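Local coordinates for protein cysteine hydrolase (Staphylococcus aureus, PDB 6KUA) that probably hydrolyses nicotinamide to nicotinic acid and ammonia, as a zinc-bound nicotinamidase of the isochorismatase-like cysteine hydrolase family, at residues A[5-10]-A[125-130]; A[49-54]-A[97-102]. All blocks are in the same frame, centred on the assembly; numbering follows the deposited sequence.

Interaction 1 of 2, residues A[5-10]-A[125-130]; sequences ALLVVD and NQVEIV
The carbonyl oxygen of E128 receives the amide of L7, with L7 N 2.8 Å from E128 O and an almost straight N-H...O angle of 175°. The same oxygen takes a CA-H contact from L6 and lies against the methyl of that residue, L6 CD1 being 3.6 Å from E128 O. This is the pairing of two parallel strands at the middle of the five-stranded sheet of the isochorismatase-like α/β fold, where strand 4-9 is central. A5 N, E128 N, L7 N, V130 N and V9 N each donate in turn, giving five bonds across the pair.

One face carries L6, V8, E128 and V130, and helix 32-44 packs on L6, E128 and V130 through I35, I39 and F42. In L6 the turn at chi2 (68°) brings CD1 to V130 CG1 at 4.1 Å, the leucine side chain lying roughly perpendicular to that of the valine. E128 adds CB and CG against L6 CD1, while its carboxylate forms a salt bridge with R38 through OE2.

A5, L7, V127 and I129 occupy the other face, where helix 137-147 touches L7 and I129. Here L7 CD1 reaches V127 CB at 4.1 Å and, slightly farther off, I129 CG1. Beyond the last bridge, V9 CG2 rests 3.9 Å from I129 CG2 and also approaches V130 O.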
loop_
_atom_site.group_PDB
_atom_site.type_symbol
_atom_site.label_atom_id
_atom_site.label_comp_id
_atom_site.label_asym_id
_atom_site.label_seq_id
_atom_site.Cartn_x
_atom_site.Cartn_y
_atom_site.Cartn_z
ATOM N N ALA A 5 -4.467 -20.316 -3.700
ATOM C CA ALA A 5 -5.639 -19.927 -2.933
ATOM C C ALA A 5 -6.747 -19.574 -3.905
ATOM O O ALA A 5 -6.495 -19.139 -5.034
ATOM C CB ALA A 5 -5.352 -18.747 -1.978
ATOM N N LEU A 6 -7.974 -19.814 -3.467
ATOM C CA LEU A 6 -9.154 -19.480 -4.237
ATOM C C LEU A 6 -9.757 -18.207 -3.661
ATOM O O LEU A 6 -9.977 -18.116 -2.448
ATOM C CB LEU A 6 -10.163 -20.634 -4.188
ATOM C CG LEU A 6 -11.494 -20.400 -4.897
ATOM C CD1 LEU A 6 -11.293 -20.309 -6.395
ATOM C CD2 LEU A 6 -12.455 -21.524 -4.565
ATOM N N LEU A 7 -10.006 -17.225 -4.513
ATOM C CA LEU A 7 -10.656 -15.984 -4.100
ATOM C C LEU A 7 -12.053 -15.959 -4.699
ATOM O O LEU A 7 -12.199 -15.930 -5.928
ATOM C CB LEU A 7 -9.856 -14.757 -4.552
ATOM C CG LEU A 7 -8.366 -14.714 -4.206
ATOM C CD1 LEU A 7 -7.718 -13.369 -4.588
ATOM C CD2 LEU A 7 -8.132 -15.020 -2.729
ATOM N N VAL A 8 -13.069 -15.968 -3.837
ATOM C CA VAL A 8 -14.471 -15.935 -4.256
ATOM C C VAL A 8 -14.991 -14.527 -4.007
ATOM O O VAL A 8 -15.234 -14.135 -2.860
ATOM C CB VAL A 8 -15.316 -16.978 -3.519
ATOM C CG1 VAL A 8 -16.767 -16.937 -4.018
ATOM C CG2 VAL A 8 -14.697 -18.355 -3.710
ATOM N N VAL A 9 -15.166 -13.768 -5.085
ATOM C CA VAL A 9 -15.434 -12.333 -5.005
ATOM C C VAL A 9 -16.934 -12.076 -5.123
ATOM O O VAL A 9 -17.561 -12.415 -6.136
ATOM C CB VAL A 9 -14.653 -11.568 -6.086
ATOM C CG1 VAL A 9 -14.874 -10.072 -5.941
ATOM C CG2 VAL A 9 -13.164 -11.897 -5.983
ATOM N N ASP A 10 -17.501 -11.497 -4.057
ATOM C CA ASP A 10 -18.833 -10.873 -4.041
ATOM C C ASP A 10 -19.943 -11.762 -4.597
ATOM O O ASP A 10 -20.830 -11.301 -5.324
ATOM C CB ASP A 10 -18.800 -9.534 -4.776
ATOM C CG ASP A 10 -18.286 -8.430 -3.900
ATOM O OD1 ASP A 10 -18.817 -8.277 -2.776
ATOM O OD2 ASP A 10 -17.334 -7.733 -4.313
ATOM N N ASN A 125 1.612 -18.124 -3.539
ATOM C CA ASN A 125 2.023 -17.200 -4.595
ATOM C C ASN A 125 1.163 -17.363 -5.840
ATOM O O ASN A 125 1.548 -16.908 -6.914
ATOM C CB ASN A 125 3.510 -17.374 -4.952
ATOM C CG ASN A 125 3.778 -18.648 -5.728
ATOM O OD1 ASN A 125 3.037 -19.625 -5.613
ATOM N ND2 ASN A 125 4.839 -18.642 -6.534
ATOM N N GLN A 126 0.004 -17.997 -5.721
ATOM C CA GLN A 126 -0.851 -18.250 -6.871
ATOM C C GLN A 126 -2.309 -18.133 -6.442
ATOM O O GLN A 126 -2.710 -18.747 -5.448
ATOM C CB GLN A 126 -0.533 -19.641 -7.431
ATOM C CG GLN A 126 -1.539 -20.225 -8.380
ATOM C CD GLN A 126 -1.042 -21.532 -8.997
ATOM O OE1 GLN A 126 -1.118 -22.597 -8.374
ATOM N NE2 GLN A 126 -0.503 -21.448 -10.214
ATOM N N VAL A 127 -3.098 -17.317 -7.146
ATOM C CA VAL A 127 -4.505 -17.161 -6.797
ATOM C C VAL A 127 -5.359 -17.537 -7.996
ATOM O O VAL A 127 -4.999 -17.269 -9.149
ATOM C CB VAL A 127 -4.854 -15.739 -6.301
ATOM C CG1 VAL A 127 -4.011 -15.385 -5.091
ATOM C CG2 VAL A 127 -4.716 -14.696 -7.429
ATOM N N GLU A 128 -6.479 -18.182 -7.716
ATOM C CA GLU A 128 -7.539 -18.390 -8.692
ATOM C C GLU A 128 -8.717 -17.515 -8.295
ATOM O O GLU A 128 -9.119 -17.509 -7.129
ATOM C CB GLU A 128 -7.942 -19.865 -8.741
ATOM C CG GLU A 128 -8.943 -20.204 -9.813
ATOM C CD GLU A 128 -9.187 -21.711 -9.913
ATOM O OE1 GLU A 128 -8.229 -22.505 -9.733
ATOM O OE2 GLU A 128 -10.350 -22.098 -10.156
ATOM N N ILE A 129 -9.261 -16.759 -9.244
ATOM C CA ILE A 129 -10.275 -15.768 -8.920
ATOM C C ILE A 129 -11.580 -16.116 -9.616
ATOM O O ILE A 129 -11.630 -16.217 -10.846
ATOM C CB ILE A 129 -9.844 -14.348 -9.305
ATOM C CG1 ILE A 129 -8.464 -14.038 -8.751
ATOM C CG2 ILE A 129 -10.842 -13.359 -8.737
ATOM C CD1 ILE A 129 -7.936 -12.680 -9.241
ATOM N N VAL A 130 -12.649 -16.228 -8.833
ATOM C CA VAL A 130 -13.973 -16.497 -9.364
ATOM C C VAL A 130 -14.939 -15.507 -8.735
ATOM O O VAL A 130 -14.659 -14.904 -7.693
ATOM C CB VAL A 130 -14.417 -17.949 -9.095
ATOM C CG1 VAL A 130 -13.361 -18.931 -9.625
ATOM C CG2 VAL A 130 -14.673 -18.172 -7.594
#

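Interaction 2 of 2, residues A[49-54]-A[97-102]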
loop_
_atom_site.group_PDB
_atom_site.type_symbol
_atom_site.label_atom_id
_atom_site.label_comp_id
_atom_site.label_asym_id
_atom_site.label_seq_id
_atom_site.Cartn_x
_atom_site.Cartn_y
_atom_site.Cartn_z
ATOM N N ILE A 49 -9.202 -20.876 1.005
ATOM C CA ILE A 49 -10.315 -20.281 0.277
ATOM C C ILE A 49 -10.726 -19.015 1.010
ATOM O O ILE A 49 -11.007 -19.053 2.213
ATOM C CB ILE A 49 -11.516 -21.238 0.157
ATOM C CG1 ILE A 49 -11.081 -22.578 -0.443
ATOM C CG2 ILE A 49 -12.579 -20.614 -0.710
ATOM C CD1 ILE A 49 -11.757 -23.775 0.174
ATOM N N PHE A 50 -10.781 -17.904 0.278
ATOM C CA PHE A 50 -11.130 -16.601 0.834
ATOM C C PHE A 50 -12.424 -16.144 0.181
ATOM O O PHE A 50 -12.494 -16.036 -1.050
ATOM C CB PHE A 50 -10.011 -15.581 0.609
ATOM C CG PHE A 50 -8.703 -15.952 1.259
ATOM C CD1 PHE A 50 -7.894 -16.942 0.715
ATOM C CD2 PHE A 50 -8.273 -15.291 2.408
ATOM C CE1 PHE A 50 -6.681 -17.295 1.312
ATOM C CE2 PHE A 50 -7.055 -15.625 3.018
ATOM C CZ PHE A 50 -6.257 -16.625 2.473
ATOM N N PHE A 51 -13.454 -15.916 0.999
ATOM C CA PHE A 51 -14.694 -15.310 0.541
ATOM C C PHE A 51 -14.619 -13.812 0.821
ATOM O O PHE A 51 -14.513 -13.399 1.982
ATOM C CB PHE A 51 -15.902 -15.956 1.229
ATOM C CG PHE A 51 -16.099 -17.409 0.867
ATOM C CD1 PHE A 51 -15.424 -18.403 1.549
ATOM C CD2 PHE A 51 -16.950 -17.772 -0.168
ATOM C CE1 PHE A 51 -15.599 -19.754 1.211
ATOM C CE2 PHE A 51 -17.132 -19.094 -0.510
ATOM C CZ PHE A 51 -16.456 -20.093 0.180
ATOM N N LEU A 52 -14.615 -13.012 -0.245
ATOM C CA LEU A 52 -14.417 -11.569 -0.166
ATOM C C LEU A 52 -15.736 -10.873 -0.470
ATOM O O LEU A 52 -16.316 -11.088 -1.538
ATOM C CB LEU A 52 -13.332 -11.119 -1.139
ATOM C CG LEU A 52 -11.988 -11.652 -0.657
ATOM C CD1 LEU A 52 -11.272 -12.410 -1.766
ATOM C CD2 LEU A 52 -11.156 -10.502 -0.127
ATOM N N MET A 53 -16.198 -10.031 0.460
ATOM C CA MET A 53 -17.564 -9.520 0.412
ATOM C C MET A 53 -17.635 -8.030 0.714
ATOM O O MET A 53 -17.163 -7.579 1.759
ATOM C CB MET A 53 -18.449 -10.280 1.402
ATOM C CG MET A 53 -18.556 -11.762 1.078
ATOM S SD MET A 53 -19.629 -12.037 -0.338
ATOM C CE MET A 53 -20.774 -10.695 -0.077
ATOM N N ASP A 54 -18.239 -7.286 -0.207
ATOM C CA ASP A 54 -18.570 -5.884 0.003
ATOM C C ASP A 54 -19.234 -5.672 1.358
ATOM O O ASP A 54 -20.211 -6.345 1.703
ATOM C CB ASP A 54 -19.507 -5.404 -1.111
ATOM C CG ASP A 54 -18.806 -4.513 -2.121
ATOM O OD1 ASP A 54 -17.882 -3.764 -1.708
ATOM O OD2 ASP A 54 -19.176 -4.568 -3.323
ATOM N N PRO A 97 -9.818 -24.117 9.274
ATOM C CA PRO A 97 -8.717 -23.147 9.253
ATOM C C PRO A 97 -8.302 -22.720 7.849
ATOM O O PRO A 97 -7.618 -21.700 7.717
ATOM C CB PRO A 97 -7.584 -23.894 9.977
ATOM C CG PRO A 97 -7.858 -25.338 9.690
ATOM C CD PRO A 97 -9.362 -25.463 9.671
ATOM N N ASN A 98 -8.688 -23.459 6.807
ATOM C CA ASN A 98 -8.373 -23.091 5.435
ATOM C C ASN A 98 -9.461 -22.252 4.773
ATOM O O ASN A 98 -9.431 -22.088 3.552
ATOM C CB ASN A 98 -8.091 -24.350 4.592
ATOM C CG ASN A 98 -9.326 -25.219 4.381
ATOM O OD1 ASN A 98 -10.053 -25.525 5.327
ATOM N ND2 ASN A 98 -9.550 -25.646 3.134
ATOM N N VAL A 99 -10.403 -21.705 5.545
ATOM C CA VAL A 99 -11.542 -20.956 5.020
ATOM C C VAL A 99 -11.582 -19.598 5.708
ATOM O O VAL A 99 -11.553 -19.524 6.940
ATOM C CB VAL A 99 -12.875 -21.697 5.236
ATOM C CG1 VAL A 99 -14.047 -20.817 4.838
ATOM C CG2 VAL A 99 -12.889 -23.004 4.461
ATOM N N HIS A 100 -11.657 -18.530 4.918
ATOM C CA HIS A 100 -11.593 -17.173 5.449
ATOM C C HIS A 100 -12.666 -16.303 4.823
ATOM O O HIS A 100 -13.017 -16.452 3.645
ATOM C CB HIS A 100 -10.237 -16.520 5.200
ATOM C CG HIS A 100 -9.085 -17.435 5.459
ATOM N ND1 HIS A 100 -8.318 -17.358 6.601
ATOM C CD2 HIS A 100 -8.589 -18.467 4.737
ATOM C CE1 HIS A 100 -7.385 -18.293 6.562
ATOM N NE2 HIS A 100 -7.533 -18.984 5.445
ATOM N N PHE A 101 -13.158 -15.371 5.629
ATOM C CA PHE A 101 -14.179 -14.426 5.220
ATOM C C PHE A 101 -13.653 -13.035 5.516
ATOM O O PHE A 101 -13.298 -12.738 6.659
ATOM C CB PHE A 101 -15.491 -14.690 5.951
ATOM C CG PHE A 101 -16.672 -14.030 5.318
ATOM C CD1 PHE A 101 -16.915 -12.681 5.523
ATOM C CD2 PHE A 101 -17.542 -14.759 4.517
ATOM C CE1 PHE A 101 -18.021 -12.059 4.946
ATOM C CE2 PHE A 101 -18.642 -14.154 3.932
ATOM C CZ PHE A 101 -18.888 -12.799 4.156
ATOM N N ILE A 102 -13.591 -12.194 4.493
ATOM C CA ILE A 102 -12.916 -10.908 4.573
ATOM C C ILE A 102 -13.890 -9.855 4.065
ATOM O O ILE A 102 -14.407 -9.987 2.951
ATOM C CB ILE A 102 -11.620 -10.908 3.742
ATOM C CG1 ILE A 102 -10.582 -11.838 4.383
ATOM C CG2 ILE A 102 -11.074 -9.494 3.561
ATOM C CD1 ILE A 102 -9.219 -11.704 3.792
#
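The rings of F50 and H100 project together from neighbouring strands and form an offset stack, with planes only 11° apart and centroids separated by 4.4 Å. The overlap is partial: H100 CD2 sits over the phenyl face, displaced toward its rim, and F50 CE2 lies likewise over the imidazole. F50 CD2 also presses on H100 CB at 3.6 Å. I49 O lies in the imidazole plane at its CD2 edge, and the ring is fixed by the hydrogen bond between H100 NE2 and H48 ND1. At the rim of the phenyl group, near its plane, I102 CD1 approaches F50 CD2, and the L52 side chain lies beside that of I102, with L52 CD2 3.8 Å from I102 CG2.

F50, H100, L52 and I102 share one face where strands 48-54 and 99-104 pair in parallel, the latter an edge strand of this α/β sheet within the chain; helix 115-121 packs on F50 and I102. Five backbone bonds join the strands, the shortest from F51 N to H100 O at 2.7 Å.

On the reverse face, F51 turns its ring edge to H100 O, and F51 CE1 touches V99 CG1 obliquely at 4.1 Å. F101 has CG anti to its backbone N (chi1 -164°), and F51 O, which accepts I102 N, lies over one face of its ring. The M53 chain passes the F101 ring at a slant, CG nearest to CZ.

From the N terminus, strand 4-9 comes first and lies at the centre of the sheet. The chain then passes through helix 32-44 into strand 48-54, which pairs with the first strand on one side, and through helix 84-93 into strand 99-104, where interaction 2 closes its loop at the sheet's outer margin. Helix 115-121 leads to strand 126-132, which returns to the other side of strand 4-9; interaction 1 thus closes a longer loop with interaction 2 nested inside. The two contacts meet through strands 4-9 and 48-54: V8 CB packs on F51 CD2, and D10 OD1 probably accepts a hydrogen bond from D54 N.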